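Local coordinates for acyl-CoA dehydrogenase (Geobacillus kaustophilus, PDB 2PG0), which binds FAD and probably catalyses the alpha,beta-dehydrogenation of thioester-bound acyl chains, introducing a double bond, at residues G345-G348 / E352-I355; P31-W36 / E82-S87; S265-Y270 / A338-L343. All coordinates share one frame; numbering follows the deposited sequence.

Interaction 1 of 3, residues G345-G348 / E352-I355; sequences GGYG and EYEI. With FAD (flavin-adenine dinucleotide), chain D.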
loop_
_atom_site.group_PDB
_atom_site.type_symbol
_atom_site.label_atom_id
_atom_site.label_comp_id
_atom_site.label_asym_id
_atom_site.label_seq_id
_atom_site.Cartn_x
_atom_site.Cartn_y
_atom_site.Cartn_z
ATOM N N GLY A 345 -6.419 2.115 -20.379
ATOM C CA GLY A 345 -5.280 2.073 -21.300
ATOM C C GLY A 345 -4.930 3.468 -21.793
ATOM O O GLY A 345 -5.062 4.436 -21.054
ATOM N N GLY A 346 -4.494 3.570 -23.050
ATOM C CA GLY A 346 -4.134 4.860 -23.651
ATOM C C GLY A 346 -5.270 5.873 -23.599
ATOM O O GLY A 346 -5.035 7.076 -23.466
ATOM N N TYR A 347 -6.506 5.375 -23.666
ATOM C CA TYR A 347 -7.701 6.237 -23.663
ATOM C C TYR A 347 -7.896 7.044 -22.377
ATOM O O TYR A 347 -8.462 8.135 -22.416
ATOM C CB TYR A 347 -8.958 5.427 -24.043
ATOM C CG TYR A 347 -8.746 4.737 -25.369
ATOM C CD1 TYR A 347 -8.961 5.416 -26.571
ATOM C CD2 TYR A 347 -8.253 3.437 -25.422
ATOM C CE1 TYR A 347 -8.725 4.790 -27.806
ATOM C CE2 TYR A 347 -8.002 2.810 -26.648
ATOM C CZ TYR A 347 -8.241 3.498 -27.829
ATOM O OH TYR A 347 -8.000 2.886 -29.039
ATOM N N GLY A 348 -7.405 6.529 -21.254
ATOM C CA GLY A 348 -7.492 7.252 -19.980
ATOM C C GLY A 348 -6.622 8.499 -19.921
ATOM O O GLY A 348 -6.796 9.351 -19.038
ATOM N N GLU A 352 -10.370 13.671 -24.566
ATOM C CA GLU A 352 -11.681 13.327 -25.119
ATOM C C GLU A 352 -12.455 12.345 -24.236
ATOM O O GLU A 352 -13.676 12.262 -24.332
ATOM C CB GLU A 352 -11.551 12.791 -26.546
ATOM C CG GLU A 352 -11.228 13.871 -27.583
ATOM C CD GLU A 352 -10.894 13.285 -28.943
ATOM O OE1 GLU A 352 -11.795 12.684 -29.571
ATOM O OE2 GLU A 352 -9.722 13.412 -29.382
ATOM N N TYR A 353 -11.749 11.600 -23.381
ATOM C CA TYR A 353 -12.402 10.718 -22.412
ATOM C C TYR A 353 -12.582 11.423 -21.070
ATOM O O TYR A 353 -11.643 12.042 -20.555
ATOM C CB TYR A 353 -11.619 9.410 -22.242
ATOM C CG TYR A 353 -11.859 8.416 -23.366
ATOM C CD1 TYR A 353 -11.359 8.653 -24.649
ATOM C CD2 TYR A 353 -12.586 7.245 -23.149
ATOM C CE1 TYR A 353 -11.573 7.755 -25.679
ATOM C CE2 TYR A 353 -12.811 6.341 -24.181
ATOM C CZ TYR A 353 -12.302 6.605 -25.442
ATOM O OH TYR A 353 -12.511 5.713 -26.477
ATOM N N GLU A 354 -13.790 11.321 -20.512
ATOM C CA GLU A 354 -14.149 12.013 -19.265
ATOM C C GLU A 354 -13.228 11.679 -18.085
ATOM O O GLU A 354 -12.959 12.541 -17.240
ATOM C CB GLU A 354 -15.594 11.698 -18.895
ATOM C CG GLU A 354 -16.133 12.502 -17.734
ATOM C CD GLU A 354 -17.544 12.098 -17.370
ATOM O OE1 GLU A 354 -18.403 12.032 -18.279
ATOM O OE2 GLU A 354 -17.792 11.842 -16.182
ATOM N N ILE A 355 -12.757 10.433 -18.023
ATOM C CA ILE A 355 -11.867 10.014 -16.931
ATOM C C ILE A 355 -10.606 10.875 -16.790
ATOM O O ILE A 355 -10.126 11.071 -15.673
ATOM C CB ILE A 355 -11.515 8.494 -16.968
ATOM C CG1 ILE A 355 -10.954 8.036 -15.616
ATOM C CG2 ILE A 355 -10.561 8.153 -18.107
ATOM C CD1 ILE A 355 -11.922 8.260 -14.446
HETATM P PA FAD D . -5.920 -1.972 -24.041
HETATM O O1A FAD D . -7.314 -1.863 -24.622
HETATM O O2A FAD D . -5.040 -3.013 -24.685
HETATM O O5B FAD D . -6.022 -2.281 -22.463
HETATM C C5B FAD D . -6.717 -1.397 -21.610
HETATM C C4B FAD D . -6.573 -1.909 -20.186
HETATM O O4B FAD D . -7.031 -3.245 -20.157
HETATM C C3B FAD D . -5.118 -1.919 -19.736
HETATM O O3B FAD D . -4.956 -1.082 -18.624
HETATM C C2B FAD D . -4.860 -3.307 -19.215
HETATM O O2B FAD D . -4.748 -3.197 -17.817
HETATM C C1B FAD D . -6.155 -4.059 -19.409
HETATM N N9A FAD D . -5.920 -5.388 -20.004
HETATM C C8A FAD D . -5.883 -5.752 -21.329
HETATM N N7A FAD D . -5.643 -7.085 -21.401
HETATM C C5A FAD D . -5.531 -7.569 -20.141
HETATM C C6A FAD D . -5.292 -8.839 -19.627
HETATM N N6A FAD D . -5.160 -9.888 -20.436
HETATM N N1A FAD D . -5.230 -9.011 -18.257
HETATM C C2A FAD D . -5.404 -7.949 -17.393
HETATM N N3A FAD D . -5.644 -6.693 -17.906
HETATM C C4A FAD D . -5.706 -6.511 -19.254
HETATM N N1 FAD D . 1.653 2.744 -29.804
HETATM C C2 FAD D . 2.500 2.535 -30.882
HETATM O O2 FAD D . 2.401 1.509 -31.557
HETATM N N3 FAD D . 3.450 3.485 -31.211
HETATM C C4 FAD D . 3.561 4.646 -30.462
HETATM O O4 FAD D . 4.407 5.481 -30.768
HETATM C C4X FAD D . 2.717 4.856 -29.365
HETATM N N5 FAD D . 2.818 6.015 -28.607
HETATM C C5X FAD D . 1.960 6.227 -27.545
HETATM C C6 FAD D . 2.067 7.405 -26.807
HETATM C C7 FAD D . 1.221 7.644 -25.731
HETATM C C7M FAD D . 1.382 8.932 -24.972
HETATM C C8 FAD D . 0.256 6.686 -25.393
HETATM C C8M FAD D . -0.690 6.864 -24.249
HETATM C C9 FAD D . 0.149 5.513 -26.132
HETATM C C9A FAD D . 1.000 5.263 -27.208
HETATM N N10 FAD D . 0.906 4.083 -27.950
HETATM C C10 FAD D . 1.752 3.894 -29.036
HETATM C "C1'" FAD D . -0.039 2.956 -27.569
HETATM C "C2'" FAD D . 0.230 2.245 -26.232
HETATM O "O2'" FAD D . 1.297 1.325 -26.342
HETATM C "C3'" FAD D . -1.056 1.527 -25.807
HETATM O "O3'" FAD D . -1.939 2.497 -25.278
HETATM C "C4'" FAD D . -0.853 0.389 -24.797
HETATM O "O4'" FAD D . -0.109 -0.667 -25.373
HETATM C "C5'" FAD D . -2.174 -0.198 -24.296
HETATM O "O5'" FAD D . -3.049 -0.464 -25.373
HETATM P P FAD D . -4.533 0.146 -25.348
HETATM O O1P FAD D . -4.465 1.635 -25.132
HETATM O O2P FAD D . -5.267 -0.218 -26.619
HETATM O O3P FAD D . -5.218 -0.518 -24.042
#
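Tyr347 sets its CB squarely over the Tyr353 ring, a CH-pi contact with CB 3.8 Å from the ring centroid and 9° off the ring normal. The pair packs the glycine-rich turn after helix 319-343, part of a sequence signature of the acyl-CoA dehydrogenase family, against the start of helix 354-361. Both side chains point the same way, side by side, but their planes are inclined at 51°, so the rings meet obliquely; Tyr347 CD1 and Tyr353 CE1 approach to 3.6 Å. The backbone joins in, Tyr347 O lying 3.4 Å from Tyr353 CB. Further along, Gly348 has no side chain, and the CG2 branch of Ile355 packs directly on its CA at 3.7 Å.

In the next shell, Tyr270 of helix 237-273 touches both tyrosines, and Phe160 of the second subunit meets the Tyr347 ring edge-to-face. The Tyr347 ring is thus packed between Tyr353 and Tyr270 of its own chain and the second subunit. The turn itself serves the cofactor. Gly345 takes a positive phi of 62°, easy for glycine, and its bare CA, like that of Gly346, makes room for the FAD. The turn is closed by Gly348 N bonding to Gly345 O, and the backbone N-H of Gly346 donates to FAD O1P over 2.8 Å.

Interaction 2 of 3, residues P31-W36 / E82-S87; sequences PHYNDW and EKVGSS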
loop_
_atom_site.group_PDB
_atom_site.type_symbol
_atom_site.label_atom_id
_atom_site.label_comp_id
_atom_site.label_asym_id
_atom_site.label_seq_id
_atom_site.Cartn_x
_atom_site.Cartn_y
_atom_site.Cartn_z
ATOM N N PRO A 31 -24.366 19.474 -20.638
ATOM C CA PRO A 31 -23.912 19.721 -22.011
ATOM C C PRO A 31 -22.986 20.926 -22.169
ATOM O O PRO A 31 -22.314 21.034 -23.205
ATOM C CB PRO A 31 -25.215 19.980 -22.782
ATOM C CG PRO A 31 -26.352 19.763 -21.808
ATOM C CD PRO A 31 -25.764 19.900 -20.442
ATOM N N HIS A 32 -22.974 21.815 -21.176
ATOM C CA HIS A 32 -22.210 23.077 -21.203
ATOM C C HIS A 32 -20.845 22.965 -20.510
ATOM O O HIS A 32 -19.999 23.852 -20.654
ATOM C CB HIS A 32 -22.961 24.182 -20.452
ATOM C CG HIS A 32 -24.281 24.562 -21.045
ATOM N ND1 HIS A 32 -24.475 25.747 -21.722
ATOM C CD2 HIS A 32 -25.485 23.940 -21.020
ATOM C CE1 HIS A 32 -25.739 25.833 -22.101
ATOM N NE2 HIS A 32 -26.371 24.743 -21.698
ATOM N N TYR A 33 -20.654 21.912 -19.719
ATOM C CA TYR A 33 -19.505 21.841 -18.808
ATOM C C TYR A 33 -18.159 21.993 -19.519
ATOM O O TYR A 33 -17.300 22.744 -19.054
ATOM C CB TYR A 33 -19.546 20.549 -17.996
ATOM C CG TYR A 33 -18.562 20.492 -16.846
ATOM C CD1 TYR A 33 -18.896 21.016 -15.596
ATOM C CD2 TYR A 33 -17.303 19.900 -17.002
ATOM C CE1 TYR A 33 -18.001 20.953 -14.528
ATOM C CE2 TYR A 33 -16.401 19.831 -15.934
ATOM C CZ TYR A 33 -16.760 20.359 -14.708
ATOM O OH TYR A 33 -15.889 20.295 -13.651
ATOM N N ASN A 34 -17.986 21.295 -20.641
ATOM C CA ASN A 34 -16.724 21.339 -21.395
ATOM C C ASN A 34 -16.387 22.741 -21.914
ATOM O O ASN A 34 -15.218 23.146 -21.911
ATOM C CB ASN A 34 -16.733 20.316 -22.542
ATOM C CG ASN A 34 -16.732 18.865 -22.047
ATOM O OD1 ASN A 34 -16.699 18.599 -20.845
ATOM N ND2 ASN A 34 -16.769 17.921 -22.985
ATOM N N ASP A 35 -17.415 23.478 -22.341
ATOM C CA ASP A 35 -17.260 24.876 -22.764
ATOM C C ASP A 35 -16.829 25.782 -21.610
ATOM O O ASP A 35 -16.010 26.689 -21.788
ATOM C CB ASP A 35 -18.565 25.403 -23.361
ATOM C CG ASP A 35 -18.796 24.924 -24.775
ATOM O OD1 ASP A 35 -17.858 24.355 -25.379
ATOM O OD2 ASP A 35 -19.923 25.130 -25.293
ATOM N N TRP A 36 -17.388 25.532 -20.433
ATOM C CA TRP A 36 -17.039 26.304 -19.250
ATOM C C TRP A 36 -15.562 26.120 -18.907
ATOM O O TRP A 36 -14.874 27.075 -18.550
ATOM C CB TRP A 36 -17.880 25.866 -18.064
ATOM C CG TRP A 36 -19.344 26.121 -18.177
ATOM C CD1 TRP A 36 -19.988 26.934 -19.074
ATOM C CD2 TRP A 36 -20.353 25.581 -17.324
ATOM N NE1 TRP A 36 -21.348 26.912 -18.838
ATOM C CE2 TRP A 36 -21.596 26.097 -17.762
ATOM C CE3 TRP A 36 -20.328 24.707 -16.227
ATOM C CZ2 TRP A 36 -22.803 25.765 -17.140
ATOM C CZ3 TRP A 36 -21.529 24.380 -15.610
ATOM C CH2 TRP A 36 -22.747 24.908 -16.070
ATOM N N GLU A 82 -21.415 17.482 -8.339
ATOM C CA GLU A 82 -20.173 16.730 -8.544
ATOM C C GLU A 82 -20.325 15.713 -9.671
ATOM O O GLU A 82 -19.388 15.479 -10.436
ATOM C CB GLU A 82 -19.696 16.056 -7.252
ATOM C CG GLU A 82 -18.299 15.394 -7.347
ATOM C CD GLU A 82 -17.161 16.395 -7.613
ATOM O OE1 GLU A 82 -17.248 17.567 -7.182
ATOM O OE2 GLU A 82 -16.159 16.001 -8.244
ATOM N N LYS A 83 -21.515 15.129 -9.789
ATOM C CA LYS A 83 -21.798 14.225 -10.897
ATOM C C LYS A 83 -21.584 14.903 -12.248
ATOM O O LYS A 83 -21.195 14.252 -13.217
ATOM C CB LYS A 83 -23.205 13.636 -10.775
ATOM C CG LYS A 83 -23.300 12.591 -9.664
ATOM C CD LYS A 83 -24.707 12.057 -9.498
ATOM C CE LYS A 83 -24.844 11.278 -8.201
ATOM N NZ LYS A 83 -26.222 10.696 -8.078
ATOM N N VAL A 84 -21.830 16.213 -12.301
ATOM C CA VAL A 84 -21.467 17.007 -13.476
ATOM C C VAL A 84 -19.942 17.200 -13.496
ATOM O O VAL A 84 -19.266 16.742 -14.418
ATOM C CB VAL A 84 -22.198 18.373 -13.529
ATOM C CG1 VAL A 84 -21.847 19.131 -14.823
ATOM C CG2 VAL A 84 -23.727 18.186 -13.402
ATOM N N GLY A 85 -19.410 17.863 -12.474
ATOM C CA GLY A 85 -17.950 18.024 -12.361
ATOM C C GLY A 85 -17.505 18.863 -11.182
ATOM O O GLY A 85 -18.271 19.669 -10.650
ATOM N N SER A 86 -16.241 18.682 -10.798
ATOM C CA SER A 86 -15.672 19.341 -9.624
ATOM C C SER A 86 -15.568 20.858 -9.755
ATOM O O SER A 86 -15.438 21.551 -8.751
ATOM C CB SER A 86 -14.281 18.755 -9.327
ATOM O OG SER A 86 -14.360 17.359 -9.129
ATOM N N SER A 87 -15.617 21.386 -10.976
ATOM C CA SER A 87 -15.577 22.842 -11.155
ATOM C C SER A 87 -16.811 23.534 -10.589
ATOM O O SER A 87 -16.827 24.752 -10.432
ATOM C CB SER A 87 -15.353 23.225 -12.620
ATOM O OG SER A 87 -14.010 22.975 -13.011
HETATM O O HOH W 1 -13.478 20.323 -13.909
#
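Tyr33 lies across the end of helix 71-84 and meets Val84, Gly85 and Ser87 in turn. Its CG is anti to the backbone N (chi1 -169°), which carries the ring away from its own helix 33-39 and over the other segment. CB is only at the margin, 4.2 Å from Val84 CG1, but that same methyl closes to 3.6 Å from CD1, an apolar contact suited to a buried branched side chain. One face of the ring receives the backbone of Val84, whose O stands above the ring centre. Next, CE1 and CZ run past Gly85, with CZ 3.5 Å from its CA. Here the chain leaves the helix in a nearly fully extended conformation, phi 177°, and the lack of a side chain leaves the space that the ring occupies.

At the tip, OH accepts the N-H of Ser87 at 2.9 Å and 158°, so a buried backbone amide at the start of a 3-10 segment is paired by a side chain. Ser87 CB also touches this oxygen, at 3.2 Å, while Ser87 OG is bonded to the N of Ala212 and to a water at 2.9 Å. Arginines of helix 354-361 take up carbonyls of the helix end: Arg357 that of Val84, and Arg358 those of Glu82 and Lys83. Tyr33 thereby fastens helix 33-39 to the bend between helices 71-84 and 89-105, a packing contact within the all-helical N-terminal domain of the acyl-CoA dehydrogenase fold.

Interaction 3 of 3, residues S265-Y270 / A338-L343; sequences SLTKQY and AEAMQL. With FAD (flavin-adenine dinucleotide), chain D.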
loop_
_atom_site.group_PDB
_atom_site.type_symbol
_atom_site.label_atom_id
_atom_site.label_comp_id
_atom_site.label_asym_id
_atom_site.label_seq_id
_atom_site.Cartn_x
_atom_site.Cartn_y
_atom_site.Cartn_z
ATOM N N SER A 265 -17.987 3.983 -11.885
ATOM C CA SER A 265 -18.999 3.711 -12.910
ATOM C C SER A 265 -18.411 3.841 -14.318
ATOM O O SER A 265 -18.656 2.995 -15.177
ATOM C CB SER A 265 -20.211 4.627 -12.739
ATOM O OG SER A 265 -21.185 4.329 -13.733
ATOM N N LEU A 266 -17.625 4.890 -14.540
ATOM C CA LEU A 266 -16.912 5.064 -15.810
ATOM C C LEU A 266 -16.032 3.865 -16.157
ATOM O O LEU A 266 -16.038 3.391 -17.297
ATOM C CB LEU A 266 -16.044 6.322 -15.764
ATOM C CG LEU A 266 -16.768 7.657 -15.900
ATOM C CD1 LEU A 266 -15.755 8.767 -15.654
ATOM C CD2 LEU A 266 -17.405 7.792 -17.275
ATOM N N THR A 267 -15.276 3.384 -15.171
ATOM C CA THR A 267 -14.308 2.310 -15.388
ATOM C C THR A 267 -15.019 0.984 -15.639
ATOM O O THR A 267 -14.660 0.243 -16.562
ATOM C CB THR A 267 -13.359 2.164 -14.181
ATOM O OG1 THR A 267 -12.747 3.429 -13.919
ATOM C CG2 THR A 267 -12.275 1.132 -14.454
ATOM N N LYS A 268 -16.029 0.701 -14.826
ATOM C CA LYS A 268 -16.774 -0.550 -14.954
ATOM C C LYS A 268 -17.396 -0.643 -16.341
ATOM O O LYS A 268 -17.278 -1.676 -17.016
ATOM C CB LYS A 268 -17.853 -0.654 -13.879
ATOM C CG LYS A 268 -18.621 -1.976 -13.900
ATOM C CD LYS A 268 -19.438 -2.162 -12.624
ATOM C CE LYS A 268 -20.587 -1.165 -12.534
ATOM N NZ LYS A 268 -21.170 -1.077 -11.148
ATOM N N GLN A 269 -18.043 0.443 -16.766
ATOM C CA GLN A 269 -18.673 0.482 -18.083
ATOM C C GLN A 269 -17.650 0.332 -19.200
ATOM O O GLN A 269 -17.894 -0.390 -20.170
ATOM C CB GLN A 269 -19.525 1.744 -18.255
ATOM C CG GLN A 269 -20.836 1.695 -17.435
ATOM C CD GLN A 269 -21.543 0.326 -17.493
ATOM O OE1 GLN A 269 -21.883 -0.173 -18.577
ATOM N NE2 GLN A 269 -21.768 -0.282 -16.322
ATOM N N TYR A 270 -16.496 0.982 -19.056
ATOM C CA TYR A 270 -15.456 0.869 -20.076
ATOM C C TYR A 270 -14.936 -0.558 -20.256
ATOM O O TYR A 270 -14.897 -1.068 -21.376
ATOM C CB TYR A 270 -14.287 1.831 -19.825
ATOM C CG TYR A 270 -13.298 1.793 -20.965
ATOM C CD1 TYR A 270 -13.562 2.484 -22.153
ATOM C CD2 TYR A 270 -12.116 1.046 -20.878
ATOM C CE1 TYR A 270 -12.671 2.444 -23.221
ATOM C CE2 TYR A 270 -11.216 0.999 -21.953
ATOM C CZ TYR A 270 -11.507 1.702 -23.116
ATOM O OH TYR A 270 -10.647 1.674 -24.196
ATOM N N ALA A 338 -6.470 6.740 -10.065
ATOM C CA ALA A 338 -5.269 6.101 -10.608
ATOM C C ALA A 338 -5.584 4.753 -11.261
ATOM O O ALA A 338 -5.065 4.440 -12.339
ATOM C CB ALA A 338 -4.200 5.931 -9.511
ATOM N N GLU A 339 -6.420 3.959 -10.593
ATOM C CA GLU A 339 -6.898 2.689 -11.142
ATOM C C GLU A 339 -7.710 2.903 -12.416
ATOM O O GLU A 339 -7.513 2.200 -13.414
ATOM C CB GLU A 339 -7.748 1.949 -10.099
ATOM C CG GLU A 339 -6.937 1.301 -9.004
ATOM C CD GLU A 339 -6.259 0.035 -9.478
ATOM O OE1 GLU A 339 -6.903 -1.027 -9.423
ATOM O OE2 GLU A 339 -5.084 0.103 -9.909
ATOM N N ALA A 340 -8.618 3.878 -12.373
ATOM C CA ALA A 340 -9.461 4.222 -13.523
ATOM C C ALA A 340 -8.646 4.618 -14.763
ATOM O O ALA A 340 -8.892 4.093 -15.850
ATOM C CB ALA A 340 -10.453 5.327 -13.147
ATOM N N MET A 341 -7.687 5.537 -14.616
ATOM C CA MET A 341 -6.854 5.909 -15.764
ATOM C C MET A 341 -6.188 4.665 -16.354
ATOM O O MET A 341 -6.286 4.425 -17.559
ATOM C CB MET A 341 -5.798 6.980 -15.436
ATOM C CG MET A 341 -4.996 7.441 -16.702
ATOM S SD MET A 341 -3.549 8.475 -16.342
ATOM C CE MET A 341 -4.424 10.033 -16.255
ATOM N N GLN A 342 -5.541 3.875 -15.497
ATOM C CA GLN A 342 -4.789 2.692 -15.936
ATOM C C GLN A 342 -5.667 1.676 -16.663
ATOM O O GLN A 342 -5.284 1.144 -17.705
ATOM C CB GLN A 342 -4.063 2.023 -14.762
ATOM C CG GLN A 342 -3.131 0.846 -15.175
ATOM C CD GLN A 342 -1.907 1.278 -15.987
ATOM O OE1 GLN A 342 -1.513 2.443 -15.962
ATOM N NE2 GLN A 342 -1.297 0.329 -16.707
ATOM N N LEU A 343 -6.853 1.425 -16.122
ATOM C CA LEU A 343 -7.751 0.449 -16.721
ATOM C C LEU A 343 -8.357 0.890 -18.057
ATOM O O LEU A 343 -8.904 0.063 -18.790
ATOM C CB LEU A 343 -8.826 0.019 -15.722
ATOM C CG LEU A 343 -8.292 -0.867 -14.592
ATOM C CD1 LEU A 343 -9.313 -0.983 -13.460
ATOM C CD2 LEU A 343 -7.876 -2.254 -15.119
HETATM P PA FAD D . -5.920 -1.972 -24.041
HETATM O O1A FAD D . -7.314 -1.863 -24.622
HETATM O O2A FAD D . -5.040 -3.013 -24.685
HETATM O O5B FAD D . -6.022 -2.281 -22.463
HETATM C C5B FAD D . -6.717 -1.397 -21.610
HETATM C C4B FAD D . -6.573 -1.909 -20.186
HETATM O O4B FAD D . -7.031 -3.245 -20.157
HETATM C C3B FAD D . -5.118 -1.919 -19.736
HETATM O O3B FAD D . -4.956 -1.082 -18.624
HETATM C C2B FAD D . -4.860 -3.307 -19.215
HETATM O O2B FAD D . -4.748 -3.197 -17.817
HETATM C C1B FAD D . -6.155 -4.059 -19.409
HETATM N N9A FAD D . -5.920 -5.388 -20.004
HETATM C C8A FAD D . -5.883 -5.752 -21.329
HETATM N N7A FAD D . -5.643 -7.085 -21.401
HETATM C C5A FAD D . -5.531 -7.569 -20.141
HETATM C C6A FAD D . -5.292 -8.839 -19.627
HETATM N N6A FAD D . -5.160 -9.888 -20.436
HETATM N N1A FAD D . -5.230 -9.011 -18.257
HETATM C C2A FAD D . -5.404 -7.949 -17.393
HETATM N N3A FAD D . -5.644 -6.693 -17.906
HETATM C C4A FAD D . -5.706 -6.511 -19.254
HETATM N N1 FAD D . 1.653 2.744 -29.804
HETATM C C2 FAD D . 2.500 2.535 -30.882
HETATM O O2 FAD D . 2.401 1.509 -31.557
HETATM N N3 FAD D . 3.450 3.485 -31.211
HETATM C C4 FAD D . 3.561 4.646 -30.462
HETATM O O4 FAD D . 4.407 5.481 -30.768
HETATM C C4X FAD D . 2.717 4.856 -29.365
HETATM N N5 FAD D . 2.818 6.015 -28.607
HETATM C C5X FAD D . 1.960 6.227 -27.545
HETATM C C6 FAD D . 2.067 7.405 -26.807
HETATM C C7 FAD D . 1.221 7.644 -25.731
HETATM C C7M FAD D . 1.382 8.932 -24.972
HETATM C C8 FAD D . 0.256 6.686 -25.393
HETATM C C8M FAD D . -0.690 6.864 -24.249
HETATM C C9 FAD D . 0.149 5.513 -26.132
HETATM C C9A FAD D . 1.000 5.263 -27.208
HETATM N N10 FAD D . 0.906 4.083 -27.950
HETATM C C10 FAD D . 1.752 3.894 -29.036
HETATM C "C1'" FAD D . -0.039 2.956 -27.569
HETATM C "C2'" FAD D . 0.230 2.245 -26.232
HETATM O "O2'" FAD D . 1.297 1.325 -26.342
HETATM C "C3'" FAD D . -1.056 1.527 -25.807
HETATM O "O3'" FAD D . -1.939 2.497 -25.278
HETATM C "C4'" FAD D . -0.853 0.389 -24.797
HETATM O "O4'" FAD D . -0.109 -0.667 -25.373
HETATM C "C5'" FAD D . -2.174 -0.198 -24.296
HETATM O "O5'" FAD D . -3.049 -0.464 -25.373
HETATM P P FAD D . -4.533 0.146 -25.348
HETATM O O1P FAD D . -4.465 1.635 -25.132
HETATM O O2P FAD D . -5.267 -0.218 -26.619
HETATM O O3P FAD D . -5.218 -0.518 -24.042
#
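Thr267 packs on Ala340 where helices 237-273 and 319-343 run side by side, their local axes 9.5 Å apart and only 24° from parallel. Both belong to the helical C-terminal domain, a four-helix bundle in acyl-CoA dehydrogenases. Van der Waals contact dominates. OG1 of Thr267 comes within 3.1 Å of Ala340 CB, a close fit that small side chains permit, with the two CA atoms 5.5 Å apart. The other branch, CG2, approaches Leu343 from across, its side chain crossing the leucine at about a right angle; Thr267 CG2 lies 3.8 Å from Leu343 CD1.

The polar bonds lead outward from this seam. With OG1 beside its own backbone N (chi1 -55°), the Thr267 hydroxyl bonds to Met263 O one turn earlier, which lets a polar residue sit in a buried, mostly apolar interface. On the other helix, Gln342 O accepts a bond from the FAD ribose hydroxyl O3B, although the refined separation is doubtfully short. NE2 of Gln342 bonds to Glu373 OE1 and Ala366 O, both of the second subunit.

Aromatic contact is slighter: Tyr270 approaches Leu343 O obliquely, its CD2 4.0 Å away, while stacking on His344.

Side chains thus join the helices by packing alone, whereas at the C-terminal end of helix 319-343 the Gln342 carbonyl is turned to the ribose, so the apolar seam and the cofactor site share one helix end.

From the N terminus the three contacts come in series, each closing before the next opens, so none nests or crosses. Interaction 2 closes first, across 45 residues of the N-terminal helical domain. Interaction 3 then spans 67 mostly helical residues of the C-terminal domain, and interaction 1 closes a short loop of three residues directly after it. Interactions 1 and 3 have centres about 9 Å apart and touch, Tyr347 CD2 lying 3.2 Å from Tyr270 OH; together they hold the turn that receives FAD beside the second subunit. Interaction 2 stands about 17 Å from interaction 1, centre to centre, but helix 354-361, which begins in interaction 1, links the two domains through Arg357 and Arg358.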